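Local coordinates for protein mannitol dehydrogenase (PDB 1LJ8) that binds NAD and probably catalyses the NAD-dependent interconversion of mannitol and fructose as a long-chain mannitol 2-dehydrogenase, at residues His154-Pro159 / Ala207-Ala212; Val406-Ala411 / Ala467-Cys472; Val262-Glu267 / Val280-Thr285; Arg70-Asp75 / Ser103-Ala108. All blocks are in the same frame, centred on the assembly; numbering follows the deposited sequence.

Interaction 1 (His154-Pro159 / Ala207-Ala212); sequences HDLAHP and AALHNA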
loop_
_atom_site.group_PDB
_atom_site.type_symbol
_atom_site.label_atom_id
_atom_site.label_comp_id
_atom_site.label_asym_id
_atom_site.label_seq_id
_atom_site.Cartn_x
_atom_site.Cartn_y
_atom_site.Cartn_z
ATOM N N HIS A 154 9.960 -12.418 -19.087
ATOM C CA HIS A 154 8.968 -12.365 -20.158
ATOM C C HIS A 154 8.999 -11.005 -20.854
ATOM O O HIS A 154 9.074 -10.914 -22.092
ATOM C CB HIS A 154 7.527 -12.618 -19.638
ATOM C CG HIS A 154 6.481 -12.322 -20.669
ATOM N ND1 HIS A 154 6.052 -11.038 -20.951
ATOM C CD2 HIS A 154 5.864 -13.129 -21.564
ATOM C CE1 HIS A 154 5.213 -11.069 -21.974
ATOM N NE2 HIS A 154 5.083 -12.326 -22.364
ATOM N N ASP A 155 8.970 -9.929 -20.070
ATOM C CA ASP A 155 8.954 -8.603 -20.674
ATOM C C ASP A 155 10.240 -8.245 -21.446
ATOM O O ASP A 155 10.198 -7.513 -22.439
ATOM C CB ASP A 155 8.634 -7.550 -19.595
ATOM C CG ASP A 155 7.167 -7.537 -19.225
ATOM O OD1 ASP A 155 6.453 -8.500 -19.570
ATOM O OD2 ASP A 155 6.745 -6.557 -18.581
ATOM N N LEU A 156 11.387 -8.780 -21.004
ATOM C CA LEU A 156 12.623 -8.520 -21.708
ATOM C C LEU A 156 12.574 -9.245 -23.061
ATOM O O LEU A 156 13.014 -8.684 -24.059
ATOM C CB LEU A 156 13.815 -8.987 -20.867
ATOM C CG LEU A 156 13.979 -8.120 -19.591
ATOM C CD1 LEU A 156 15.039 -8.750 -18.688
ATOM C CD2 LEU A 156 14.373 -6.716 -19.961
ATOM N N ALA A 157 11.967 -10.432 -23.085
ATOM C CA ALA A 157 11.845 -11.235 -24.315
ATOM C C ALA A 157 10.748 -10.772 -25.266
ATOM O O ALA A 157 10.827 -11.032 -26.472
ATOM C CB ALA A 157 11.625 -12.696 -23.967
ATOM N N HIS A 158 9.735 -10.076 -24.742
ATOM C CA HIS A 158 8.628 -9.588 -25.576
ATOM C C HIS A 158 8.287 -8.181 -25.177
ATOM O O HIS A 158 7.206 -7.935 -24.637
ATOM C CB HIS A 158 7.403 -10.484 -25.393
ATOM C CG HIS A 158 7.731 -11.937 -25.441
ATOM N ND1 HIS A 158 7.877 -12.622 -26.630
ATOM C CD2 HIS A 158 8.015 -12.827 -24.453
ATOM C CE1 HIS A 158 8.234 -13.869 -26.374
ATOM N NE2 HIS A 158 8.324 -14.022 -25.065
ATOM N N PRO A 159 9.180 -7.230 -25.467
ATOM C CA PRO A 159 8.937 -5.828 -25.103
ATOM C C PRO A 159 7.692 -5.198 -25.671
ATOM O O PRO A 159 7.198 -4.231 -25.107
ATOM C CB PRO A 159 10.225 -5.112 -25.536
ATOM C CG PRO A 159 10.689 -5.989 -26.734
ATOM C CD PRO A 159 10.427 -7.382 -26.244
ATOM N N ALA A 207 15.440 -1.044 -17.565
ATOM C CA ALA A 207 15.770 -0.420 -18.831
ATOM C C ALA A 207 17.190 -0.806 -19.268
ATOM O O ALA A 207 17.436 -1.031 -20.460
ATOM C CB ALA A 207 15.637 1.092 -18.737
ATOM N N ALA A 208 18.097 -0.898 -18.292
ATOM C CA ALA A 208 19.488 -1.258 -18.562
ATOM C C ALA A 208 19.608 -2.654 -19.140
ATOM O O ALA A 208 20.557 -2.928 -19.904
ATOM C CB ALA A 208 20.326 -1.143 -17.283
ATOM N N LEU A 209 18.690 -3.552 -18.772
ATOM C CA LEU A 209 18.715 -4.902 -19.342
ATOM C C LEU A 209 18.271 -4.849 -20.825
ATOM O O LEU A 209 18.473 -5.806 -21.558
ATOM C CB LEU A 209 17.823 -5.855 -18.540
ATOM C CG LEU A 209 18.351 -6.100 -17.127
ATOM C CD1 LEU A 209 17.264 -6.750 -16.291
ATOM C CD2 LEU A 209 19.636 -6.949 -17.205
ATOM N N HIS A 210 17.659 -3.743 -21.252
ATOM C CA HIS A 210 17.276 -3.542 -22.665
ATOM C C HIS A 210 18.471 -2.944 -23.403
ATOM O O HIS A 210 19.100 -3.611 -24.230
ATOM C CB HIS A 210 16.109 -2.582 -22.789
ATOM C CG HIS A 210 14.785 -3.250 -22.663
ATOM N ND1 HIS A 210 14.284 -4.080 -23.640
ATOM C CD2 HIS A 210 13.873 -3.245 -21.667
ATOM C CE1 HIS A 210 13.117 -4.561 -23.252
ATOM N NE2 HIS A 210 12.842 -4.068 -22.058
ATOM N N ASN A 211 18.744 -1.669 -23.155
ATOM C CA ASN A 211 19.912 -1.019 -23.748
ATOM C C ASN A 211 20.276 0.200 -22.940
ATOM O O ASN A 211 19.413 0.826 -22.313
ATOM C CB ASN A 211 19.692 -0.661 -25.232
ATOM C CG ASN A 211 18.552 0.315 -25.449
ATOM O OD1 ASN A 211 18.726 1.520 -25.346
ATOM N ND2 ASN A 211 17.384 -0.207 -25.775
ATOM N N ALA A 212 21.569 0.501 -22.912
ATOM C CA ALA A 212 22.042 1.653 -22.174
ATOM C C ALA A 212 21.352 2.917 -22.663
ATOM O O ALA A 212 21.045 3.811 -21.877
ATOM C CB ALA A 212 23.561 1.784 -22.325
HETATM O O HOH W 1 10.278 -4.737 -21.860
#
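Asp155 OD1 is the best-held polar atom here, and two donors grip it. One is ND1 of His154, 2.9 Å from Asp155 OD1 along a nearly straight bond of 167°. It lies on the anti lone pair of the carboxylate oxygen, and the oxygen sits almost in the imidazole plane. The other donor is the backbone N of Lys163. The second oxygen, Asp155 OD2, bonds to Thr164 OG1, so both oxygens of this buried carboxylate are satisfied. His154 and Asp155 form a His-carboxylate pair near the end of helix 150-157. CD2 of His158, just past that helix end, lies over one face of the His154 ring.

The contact with helix 195-210 is made on another side. Leu156 has CG anti to its carbonyl carbon (chi1 -68°), and both of its methyls reach the second helix. CD2 sits over one face of the His210 ring, 4.0 Å from the ring centroid, as a CH-pi contact shifted toward NE2. The same Leu156 CD2 is 3.8 Å from Leu209 CB, and CD1 meets Leu209 CD1. Pro159 CB approaches His210 CE1 obliquely at 3.7 Å.

One water bridges the two segments, from a backbone carbonyl to an imidazole nitrogen. It donates to Asp155 O at 2.8 Å and lies in the plane of the His210 ring, 2.7 Å from His210 NE2. The contact belongs to the surface of the Rossmann domain, where the ends of two helices meet. They are joined there by apolar contact around the His210 ring and by a single water bridge at its edge.

Interaction 2 (Val406-Ala411 / Ala467-Cys472); sequences VVAAWA and AAFERC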
loop_
_atom_site.group_PDB
_atom_site.type_symbol
_atom_site.label_atom_id
_atom_site.label_comp_id
_atom_site.label_asym_id
_atom_site.label_seq_id
_atom_site.Cartn_x
_atom_site.Cartn_y
_atom_site.Cartn_z
ATOM N N VAL A 406 6.978 -10.332 16.365
ATOM C CA VAL A 406 6.197 -10.094 15.139
ATOM C C VAL A 406 6.469 -11.217 14.118
ATOM O O VAL A 406 5.549 -11.730 13.448
ATOM C CB VAL A 406 6.562 -8.740 14.479
ATOM C CG1 VAL A 406 5.611 -8.504 13.259
ATOM C CG2 VAL A 406 6.448 -7.587 15.486
ATOM N N VAL A 407 7.751 -11.570 13.962
ATOM C CA VAL A 407 8.162 -12.603 13.010
ATOM C C VAL A 407 7.677 -13.998 13.474
ATOM O O VAL A 407 7.268 -14.830 12.651
ATOM C CB VAL A 407 9.725 -12.597 12.813
ATOM C CG1 VAL A 407 10.158 -13.644 11.724
ATOM C CG2 VAL A 407 10.173 -11.209 12.362
ATOM N N ALA A 408 7.782 -14.266 14.782
ATOM C CA ALA A 408 7.325 -15.525 15.339
ATOM C C ALA A 408 5.784 -15.636 15.134
ATOM O O ALA A 408 5.242 -16.734 14.819
ATOM C CB ALA A 408 7.673 -15.569 16.863
ATOM N N ALA A 409 5.089 -14.517 15.342
ATOM C CA ALA A 409 3.609 -14.507 15.197
ATOM C C ALA A 409 3.262 -14.855 13.748
ATOM O O ALA A 409 2.338 -15.633 13.480
ATOM C CB ALA A 409 3.036 -13.107 15.557
ATOM N N TRP A 410 3.979 -14.244 12.806
ATOM C CA TRP A 410 3.728 -14.552 11.383
ATOM C C TRP A 410 3.979 -16.045 11.119
ATOM O O TRP A 410 3.189 -16.702 10.412
ATOM C CB TRP A 410 4.668 -13.727 10.469
ATOM C CG TRP A 410 4.392 -13.910 9.002
ATOM C CD1 TRP A 410 3.185 -13.692 8.370
ATOM C CD2 TRP A 410 5.329 -14.270 7.963
ATOM N NE1 TRP A 410 3.330 -13.876 7.003
ATOM C CE2 TRP A 410 4.621 -14.232 6.727
ATOM C CE3 TRP A 410 6.680 -14.606 7.953
ATOM C CZ2 TRP A 410 5.231 -14.525 5.492
ATOM C CZ3 TRP A 410 7.303 -14.904 6.716
ATOM C CH2 TRP A 410 6.563 -14.859 5.502
ATOM N N ALA A 411 5.068 -16.584 11.692
ATOM C CA ALA A 411 5.399 -17.986 11.471
ATOM C C ALA A 411 4.275 -18.908 11.933
ATOM O O ALA A 411 3.881 -19.856 11.207
ATOM C CB ALA A 411 6.742 -18.380 12.195
ATOM N N ALA A 467 17.500 -16.700 18.794
ATOM C CA ALA A 467 17.056 -17.240 20.097
ATOM C C ALA A 467 15.724 -16.590 20.520
ATOM O O ALA A 467 14.824 -17.261 21.026
ATOM C CB ALA A 467 18.129 -16.964 21.180
ATOM N N ALA A 468 15.613 -15.289 20.291
ATOM C CA ALA A 468 14.397 -14.564 20.654
ATOM C C ALA A 468 13.220 -15.079 19.794
ATOM O O ALA A 468 12.110 -15.273 20.285
ATOM C CB ALA A 468 14.595 -13.056 20.438
ATOM N N PHE A 469 13.475 -15.276 18.510
ATOM C CA PHE A 469 12.444 -15.798 17.608
ATOM C C PHE A 469 11.981 -17.164 18.061
ATOM O O PHE A 469 10.786 -17.433 18.121
ATOM C CB PHE A 469 13.001 -15.892 16.176
ATOM C CG PHE A 469 12.103 -16.642 15.247
ATOM C CD1 PHE A 469 11.021 -16.010 14.644
ATOM C CD2 PHE A 469 12.305 -17.999 15.034
ATOM C CE1 PHE A 469 10.152 -16.706 13.852
ATOM C CE2 PHE A 469 11.426 -18.729 14.225
ATOM C CZ PHE A 469 10.336 -18.070 13.630
ATOM N N GLU A 470 12.920 -18.037 18.417
ATOM C CA GLU A 470 12.540 -19.367 18.849
ATOM C C GLU A 470 11.757 -19.373 20.173
ATOM O O GLU A 470 10.808 -20.152 20.310
ATOM C CB GLU A 470 13.792 -20.261 18.935
ATOM C CG GLU A 470 14.346 -20.586 17.535
ATOM C CD GLU A 470 15.558 -21.488 17.564
ATOM O OE1 GLU A 470 16.086 -21.765 18.659
ATOM O OE2 GLU A 470 15.991 -21.913 16.477
ATOM N N ARG A 471 12.165 -18.534 21.132
ATOM C CA ARG A 471 11.469 -18.396 22.441
ATOM C C ARG A 471 10.018 -17.934 22.167
ATOM O O ARG A 471 9.046 -18.461 22.726
ATOM C CB ARG A 471 12.091 -17.270 23.308
ATOM C CG ARG A 471 13.445 -17.535 23.898
ATOM C CD ARG A 471 13.746 -16.508 24.965
ATOM N NE ARG A 471 14.178 -15.193 24.465
ATOM C CZ ARG A 471 15.430 -14.922 24.103
ATOM N NH1 ARG A 471 16.361 -15.857 24.162
ATOM N NH2 ARG A 471 15.783 -13.693 23.756
ATOM N N CYS A 472 9.908 -16.901 21.351
ATOM C CA CYS A 472 8.595 -16.334 21.013
ATOM C C CYS A 472 7.693 -17.334 20.336
ATOM O O CYS A 472 6.512 -17.477 20.711
ATOM C CB CYS A 472 8.743 -15.065 20.117
ATOM S SG CYS A 472 9.376 -13.616 21.048
#
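The Phe469 ring lies against the backbone of helix 401-413. Its CE1 is 3.4 Å from Ala408 CA, an oblique approach. Val407 O lies near the ring plane at the edge, 3.6 Å from Phe469 CE1. Two side chains touch the same part of the ring. Val407 CG1 is 3.7 Å from Phe469 CE1, and Ala411 CB meets Phe469 CZ at the edge, 3.9 Å away. Val407 and Phe469 cross at about a right angle.

One turn further along helix 463-488, Cys472 CB is 3.5 Å from Ala408 CB, tighter than usual for two carbons. The small alanine methyl thus meets Phe469 on one hand and Cys472 on the other. The axes of the two short segments approach to 8.5 Å and cross at -48°. This is helix-helix packing within the all-helical C-terminal part of the enzyme, and the touching residues are all buried. At Ala408 the aromatic ring reaches the backbone itself; at Ala411 it meets the methyl.

Torsions set the first shell. Phe469 has CG anti to its backbone N (chi1 170°), which carries the ring across to the neighbouring helix. Val407 CG1 is also anti to its backbone N (chi1 -176°), placing that methyl by Phe469 CE1.

Further out, Ile444, Ser445 and Leu449 pack against Phe469, and Leu448 covers Ala411. Trp410 turns to another side of its helix, where its ring meets Tyr308 and Phe382. Near the surface, Arg471 forms a salt bridge with Glu401 across the same two helices.

Interaction 3 (Val262-Glu267 / Val280-Thr285); sequences VQWVLE and VGVQFT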
loop_
_atom_site.group_PDB
_atom_site.type_symbol
_atom_site.label_atom_id
_atom_site.label_comp_id
_atom_site.label_asym_id
_atom_site.label_seq_id
_atom_site.Cartn_x
_atom_site.Cartn_y
_atom_site.Cartn_z
ATOM N N VAL A 262 -6.618 12.035 6.283
ATOM C CA VAL A 262 -5.963 11.840 4.985
ATOM C C VAL A 262 -4.818 12.843 4.851
ATOM O O VAL A 262 -4.929 14.022 5.238
ATOM C CB VAL A 262 -6.994 11.988 3.806
ATOM C CG1 VAL A 262 -7.638 13.357 3.815
ATOM C CG2 VAL A 262 -6.317 11.665 2.452
ATOM N N GLN A 263 -3.689 12.380 4.338
ATOM C CA GLN A 263 -2.562 13.284 4.176
ATOM C C GLN A 263 -1.727 12.839 2.971
ATOM O O GLN A 263 -1.681 11.662 2.634
ATOM C CB GLN A 263 -1.695 13.276 5.471
ATOM C CG GLN A 263 -0.523 14.251 5.407
ATOM C CD GLN A 263 0.155 14.427 6.777
ATOM O OE1 GLN A 263 0.130 13.518 7.603
ATOM N NE2 GLN A 263 0.796 15.580 6.994
ATOM N N TRP A 264 -1.082 13.801 2.325
ATOM C CA TRP A 264 -0.221 13.493 1.168
ATOM C C TRP A 264 0.890 14.549 1.206
ATOM O O TRP A 264 0.600 15.736 1.118
ATOM C CB TRP A 264 -1.031 13.682 -0.123
ATOM C CG TRP A 264 -0.380 13.136 -1.369
ATOM C CD1 TRP A 264 0.842 12.541 -1.476
ATOM C CD2 TRP A 264 -0.963 13.118 -2.677
ATOM N NE1 TRP A 264 1.054 12.133 -2.794
ATOM C CE2 TRP A 264 -0.040 12.483 -3.542
ATOM C CE3 TRP A 264 -2.185 13.574 -3.202
ATOM C CZ2 TRP A 264 -0.303 12.291 -4.909
ATOM C CZ3 TRP A 264 -2.458 13.385 -4.568
ATOM C CH2 TRP A 264 -1.511 12.743 -5.411
ATOM N N VAL A 265 2.129 14.109 1.376
ATOM C CA VAL A 265 3.241 15.042 1.313
ATOM C C VAL A 265 4.080 14.522 0.123
ATOM O O VAL A 265 4.447 13.350 0.094
ATOM C CB VAL A 265 4.078 15.023 2.576
ATOM C CG1 VAL A 265 5.157 16.154 2.418
ATOM C CG2 VAL A 265 3.187 15.267 3.814
ATOM N N LEU A 266 4.328 15.396 -0.843
ATOM C CA LEU A 266 5.020 15.047 -2.093
ATOM C C LEU A 266 6.251 15.895 -2.336
ATOM O O LEU A 266 6.301 17.062 -1.947
ATOM C CB LEU A 266 4.105 15.358 -3.317
ATOM C CG LEU A 266 3.341 14.404 -4.210
ATOM C CD1 LEU A 266 2.431 15.166 -5.188
ATOM C CD2 LEU A 266 4.316 13.506 -4.938
ATOM N N GLU A 267 7.208 15.317 -3.049
ATOM C CA GLU A 267 8.348 16.090 -3.510
ATOM C C GLU A 267 7.879 16.666 -4.865
ATOM O O GLU A 267 7.299 15.944 -5.689
ATOM C CB GLU A 267 9.568 15.197 -3.691
ATOM C CG GLU A 267 10.113 14.762 -2.334
ATOM C CD GLU A 267 11.226 13.767 -2.438
ATOM O OE1 GLU A 267 11.496 13.217 -3.570
ATOM O OE2 GLU A 267 11.814 13.533 -1.367
ATOM N N VAL A 280 -5.840 21.941 -2.575
ATOM C CA VAL A 280 -6.777 21.133 -1.791
ATOM C C VAL A 280 -6.122 20.324 -0.690
ATOM O O VAL A 280 -6.586 19.224 -0.346
ATOM C CB VAL A 280 -7.646 20.201 -2.668
ATOM C CG1 VAL A 280 -8.655 21.085 -3.479
ATOM C CG2 VAL A 280 -6.741 19.353 -3.612
ATOM N N GLY A 281 -5.005 20.850 -0.167
ATOM C CA GLY A 281 -4.385 20.217 0.973
ATOM C C GLY A 281 -3.151 19.326 0.848
ATOM O O GLY A 281 -2.616 18.881 1.861
ATOM N N VAL A 282 -2.732 19.020 -0.377
ATOM C CA VAL A 282 -1.543 18.189 -0.545
ATOM C C VAL A 282 -0.372 19.095 -0.179
ATOM O O VAL A 282 -0.374 20.282 -0.530
ATOM C CB VAL A 282 -1.426 17.717 -2.004
ATOM C CG1 VAL A 282 -0.180 16.844 -2.208
ATOM C CG2 VAL A 282 -2.697 16.918 -2.356
ATOM N N GLN A 283 0.614 18.530 0.503
ATOM C CA GLN A 283 1.772 19.285 0.965
ATOM C C GLN A 283 3.004 18.942 0.147
ATOM O O GLN A 283 3.193 17.799 -0.202
ATOM C CB GLN A 283 2.018 18.945 2.431
ATOM C CG GLN A 283 0.783 19.241 3.288
ATOM C CD GLN A 283 0.884 18.610 4.649
ATOM O OE1 GLN A 283 0.304 17.569 4.903
ATOM N NE2 GLN A 283 1.658 19.224 5.531
ATOM N N PHE A 284 3.832 19.935 -0.166
ATOM C CA PHE A 284 5.043 19.658 -0.931
ATOM C C PHE A 284 6.243 20.035 -0.077
ATOM O O PHE A 284 6.211 21.031 0.646
ATOM C CB PHE A 284 5.075 20.461 -2.226
ATOM C CG PHE A 284 4.102 19.975 -3.246
ATOM C CD1 PHE A 284 2.773 20.399 -3.209
ATOM C CD2 PHE A 284 4.498 19.083 -4.227
ATOM C CE1 PHE A 284 1.851 19.925 -4.153
ATOM C CE2 PHE A 284 3.598 18.605 -5.167
ATOM C CZ PHE A 284 2.266 19.025 -5.134
ATOM N N THR A 285 7.288 19.225 -0.133
ATOM C CA THR A 285 8.456 19.532 0.673
ATOM C C THR A 285 9.672 19.107 -0.123
ATOM O O THR A 285 9.587 18.272 -1.028
ATOM C CB THR A 285 8.375 18.809 2.049
ATOM O OG1 THR A 285 9.412 19.302 2.921
ATOM C CG2 THR A 285 8.523 17.305 1.876
HETATM O O HOH W 2 -1.673 16.659 3.181
#
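Three backbone bonds join the two strands. Leu266 N donates to Gln283 O at 2.7 Å, nearly along the C=O axis. Gln283 N donates to Trp264 O at 2.9 Å in an almost straight bond, 176°. Thr285 N reaches Leu266 O at 3.0 Å from above the carbonyl plane. A side-chain bond extends the pairing. Gln263 NE2 donates to a lone pair of Gln283 OE1 at 2.9 Å, with the two amide planes nearly coplanar. A water accepts from Trp264 N and lies within hydrogen-bonding distance of Gly281 O and Gln283 OE1.

Val265 and Gln283 share one face of the sheet. Val265 CG1 also touches Thr285 CG2, at 3.6 Å. On the other face, Leu266 CD1 lies alongside Phe284 CE2, at 3.6 Å. Val282 CG1 sits over one face of the Trp264 indole, and Val282 CG2 is 3.5 Å from Trp264 CE3. Leu266 CD1 lies over the same ring system, toward its rim. Trp277 and His41 also meet the indole.

Strand 263-266 pairs on its other edge with strand 227-230. The contact is the parallel half of a small three-stranded mixed sheet, with the side chain of the NAD-binding Phe37 about 7 Å from that of Trp264.

Interaction 4 (Arg70-Asp75 / Ser103-Ala108); sequences RKARDD and SDMLLA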
loop_
_atom_site.group_PDB
_atom_site.type_symbol
_atom_site.label_atom_id
_atom_site.label_comp_id
_atom_site.label_asym_id
_atom_site.label_seq_id
_atom_site.Cartn_x
_atom_site.Cartn_y
_atom_site.Cartn_z
ATOM N N ARG A 70 -10.361 -7.192 -13.608
ATOM C CA ARG A 70 -11.538 -7.185 -14.483
ATOM C C ARG A 70 -12.802 -6.845 -13.710
ATOM O O ARG A 70 -13.639 -6.089 -14.190
ATOM C CB ARG A 70 -11.715 -8.562 -15.156
ATOM C CG ARG A 70 -12.784 -8.619 -16.293
ATOM C CD ARG A 70 -12.893 -10.080 -16.775
ATOM N NE ARG A 70 -11.535 -10.592 -16.898
ATOM C CZ ARG A 70 -11.131 -11.826 -16.587
ATOM N NH1 ARG A 70 -12.002 -12.744 -16.141
ATOM N NH2 ARG A 70 -9.825 -12.112 -16.637
ATOM N N LYS A 71 -12.944 -7.407 -12.522
ATOM C CA LYS A 71 -14.137 -7.128 -11.715
ATOM C C LYS A 71 -14.197 -5.646 -11.360
ATOM O O LYS A 71 -15.267 -5.060 -11.429
ATOM C CB LYS A 71 -14.158 -7.953 -10.429
ATOM C CG LYS A 71 -15.451 -7.724 -9.604
ATOM C CD LYS A 71 -15.633 -8.737 -8.485
ATOM C CE LYS A 71 -17.109 -8.732 -7.976
ATOM N NZ LYS A 71 -17.534 -7.375 -7.477
ATOM N N ALA A 72 -13.064 -5.039 -10.989
ATOM C CA ALA A 72 -13.055 -3.596 -10.673
ATOM C C ALA A 72 -13.524 -2.773 -11.911
ATOM O O ALA A 72 -14.352 -1.873 -11.821
ATOM C CB ALA A 72 -11.612 -3.160 -10.283
ATOM N N ARG A 73 -12.965 -3.095 -13.079
ATOM C CA ARG A 73 -13.311 -2.380 -14.289
ATOM C C ARG A 73 -14.815 -2.520 -14.580
ATOM O O ARG A 73 -15.485 -1.534 -14.872
ATOM C CB ARG A 73 -12.449 -2.952 -15.464
ATOM C CG ARG A 73 -12.466 -2.119 -16.760
ATOM C CD ARG A 73 -13.771 -2.338 -17.602
ATOM N NE ARG A 73 -14.074 -3.763 -17.823
ATOM C CZ ARG A 73 -13.495 -4.517 -18.759
ATOM N NH1 ARG A 73 -12.579 -3.994 -19.581
ATOM N NH2 ARG A 73 -13.815 -5.812 -18.874
ATOM N N ASP A 74 -15.331 -3.753 -14.518
ATOM C CA ASP A 74 -16.743 -3.983 -14.810
ATOM C C ASP A 74 -17.649 -3.260 -13.813
ATOM O O ASP A 74 -18.622 -2.625 -14.218
ATOM C CB ASP A 74 -17.068 -5.478 -14.782
ATOM C CG ASP A 74 -16.439 -6.251 -15.950
ATOM O OD1 ASP A 74 -15.974 -5.622 -16.914
ATOM O OD2 ASP A 74 -16.455 -7.502 -15.882
ATOM N N ASP A 75 -17.291 -3.304 -12.529
ATOM C CA ASP A 75 -18.111 -2.665 -11.497
ATOM C C ASP A 75 -18.129 -1.166 -11.715
ATOM O O ASP A 75 -19.201 -0.533 -11.611
ATOM C CB ASP A 75 -17.593 -2.965 -10.077
ATOM C CG ASP A 75 -17.929 -4.404 -9.597
ATOM O OD1 ASP A 75 -18.766 -5.092 -10.213
ATOM O OD2 ASP A 75 -17.347 -4.822 -8.578
ATOM N N SER A 103 -12.265 8.510 -15.148
ATOM C CA SER A 103 -13.143 8.489 -16.330
ATOM C C SER A 103 -13.099 7.213 -17.166
ATOM O O SER A 103 -13.949 7.032 -18.050
ATOM C CB SER A 103 -12.844 9.710 -17.213
ATOM O OG SER A 103 -11.480 9.789 -17.574
ATOM N N ASP A 104 -12.154 6.316 -16.902
ATOM C CA ASP A 104 -12.101 5.057 -17.669
ATOM C C ASP A 104 -11.124 4.153 -16.940
ATOM O O ASP A 104 -10.460 4.591 -16.005
ATOM C CB ASP A 104 -11.545 5.324 -19.076
ATOM C CG ASP A 104 -11.894 4.219 -20.092
ATOM O OD1 ASP A 104 -11.499 4.385 -21.273
ATOM O OD2 ASP A 104 -12.564 3.207 -19.733
HETATM N N MSE A 105 -11.008 2.901 -17.397
HETATM C CA MSE A 105 -10.039 1.958 -16.838
HETATM C C MSE A 105 -9.792 0.925 -17.950
HETATM O O MSE A 105 -10.754 0.331 -18.447
HETATM C CB MSE A 105 -10.597 1.273 -15.605
HETATM C CG MSE A 105 -9.608 0.270 -15.018
HETATM SE SE MSE A 105 -10.195 -0.358 -13.331
HETATM C CE MSE A 105 -8.869 -1.827 -13.098
ATOM N N LEU A 106 -8.528 0.777 -18.351
ATOM C CA LEU A 106 -8.132 -0.174 -19.405
ATOM C C LEU A 106 -7.488 -1.388 -18.752
ATOM O O LEU A 106 -6.821 -1.263 -17.702
ATOM C CB LEU A 106 -7.138 0.483 -20.388
ATOM C CG LEU A 106 -7.625 1.778 -21.087
ATOM C CD1 LEU A 106 -6.575 2.176 -22.167
ATOM C CD2 LEU A 106 -9.022 1.609 -21.693
ATOM N N LEU A 107 -7.682 -2.563 -19.372
ATOM C CA LEU A 107 -7.101 -3.796 -18.871
ATOM C C LEU A 107 -6.091 -4.316 -19.873
ATOM O O LEU A 107 -6.358 -4.313 -21.093
ATOM C CB LEU A 107 -8.177 -4.875 -18.717
ATOM C CG LEU A 107 -9.313 -4.502 -17.771
ATOM C CD1 LEU A 107 -10.304 -5.717 -17.672
ATOM C CD2 LEU A 107 -8.739 -4.162 -16.361
ATOM N N ALA A 108 -4.933 -4.734 -19.382
ATOM C CA ALA A 108 -3.922 -5.290 -20.279
ATOM C C ALA A 108 -4.514 -6.478 -21.070
ATOM O O ALA A 108 -4.209 -6.619 -22.272
ATOM C CB ALA A 108 -2.694 -5.770 -19.458
HETATM O O HOH W 3 -11.739 -1.256 -20.291
#
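This is a helix-on-sheet contact in the Rossmann domain, with helix 69-77 packing along strand 96-107. The two short segments run nearly antiparallel, at 152°, with their axes 8.8 Å apart. Arg73 is central. Its CG is anti to the backbone N (chi1 -168°), and bends at chi2 and chi3 fold the chain back over the strand. Arg73 CG is thereby 3.4 Å from Met105 O. The guanidinium lays one face on Leu107, whose CD1 is 3.4 Å from Arg73 NH1.

In the dinucleotide-binding fold, such helices cover a face of the central sheet. Here strand 96-107 lies beside strand 59-64, and the neighbouring Asp69, which binds NAD, touches both Met105 and Leu107. Met105, a selenomethionine, extends its chain so that SE passes 3.8 Å from Arg73 CA and CE reaches Ala72 CB. Leu107 CD1 also packs on Arg70 CA, at 3.7 Å.

The guanidinium is held at its edge. NE and NH2 of Arg73 grip Asp74 OD1 side-on, with the NE bond 2.8 Å long. A water accepts from Arg73 NH1 and donates to Met105 O at 2.6 Å. Asp110 forms a salt bridge with the same NH1, and Glu109 pairs with Arg70.

Interactions 1 and 4 both belong to the Rossmann domain; their nearest atoms are about 10 Å apart. Interaction 4 is the one nearest the cofactor: the Met105 side chain is about 6 Å from the bound NAD. In interactions 1 and 3 the nearest side chains, Asp155 and Trp264, each stand about 10 Å from it. Interaction 3 lies about 28 Å from interaction 4, centre to centre. Interaction 2 belongs to the C-terminal domain, away from the annotated sites. Its centre is about 37 Å from that of interaction 3 and about 41 Å from that of interaction 4, both across the centre of the chain. None of the four contacts touches another.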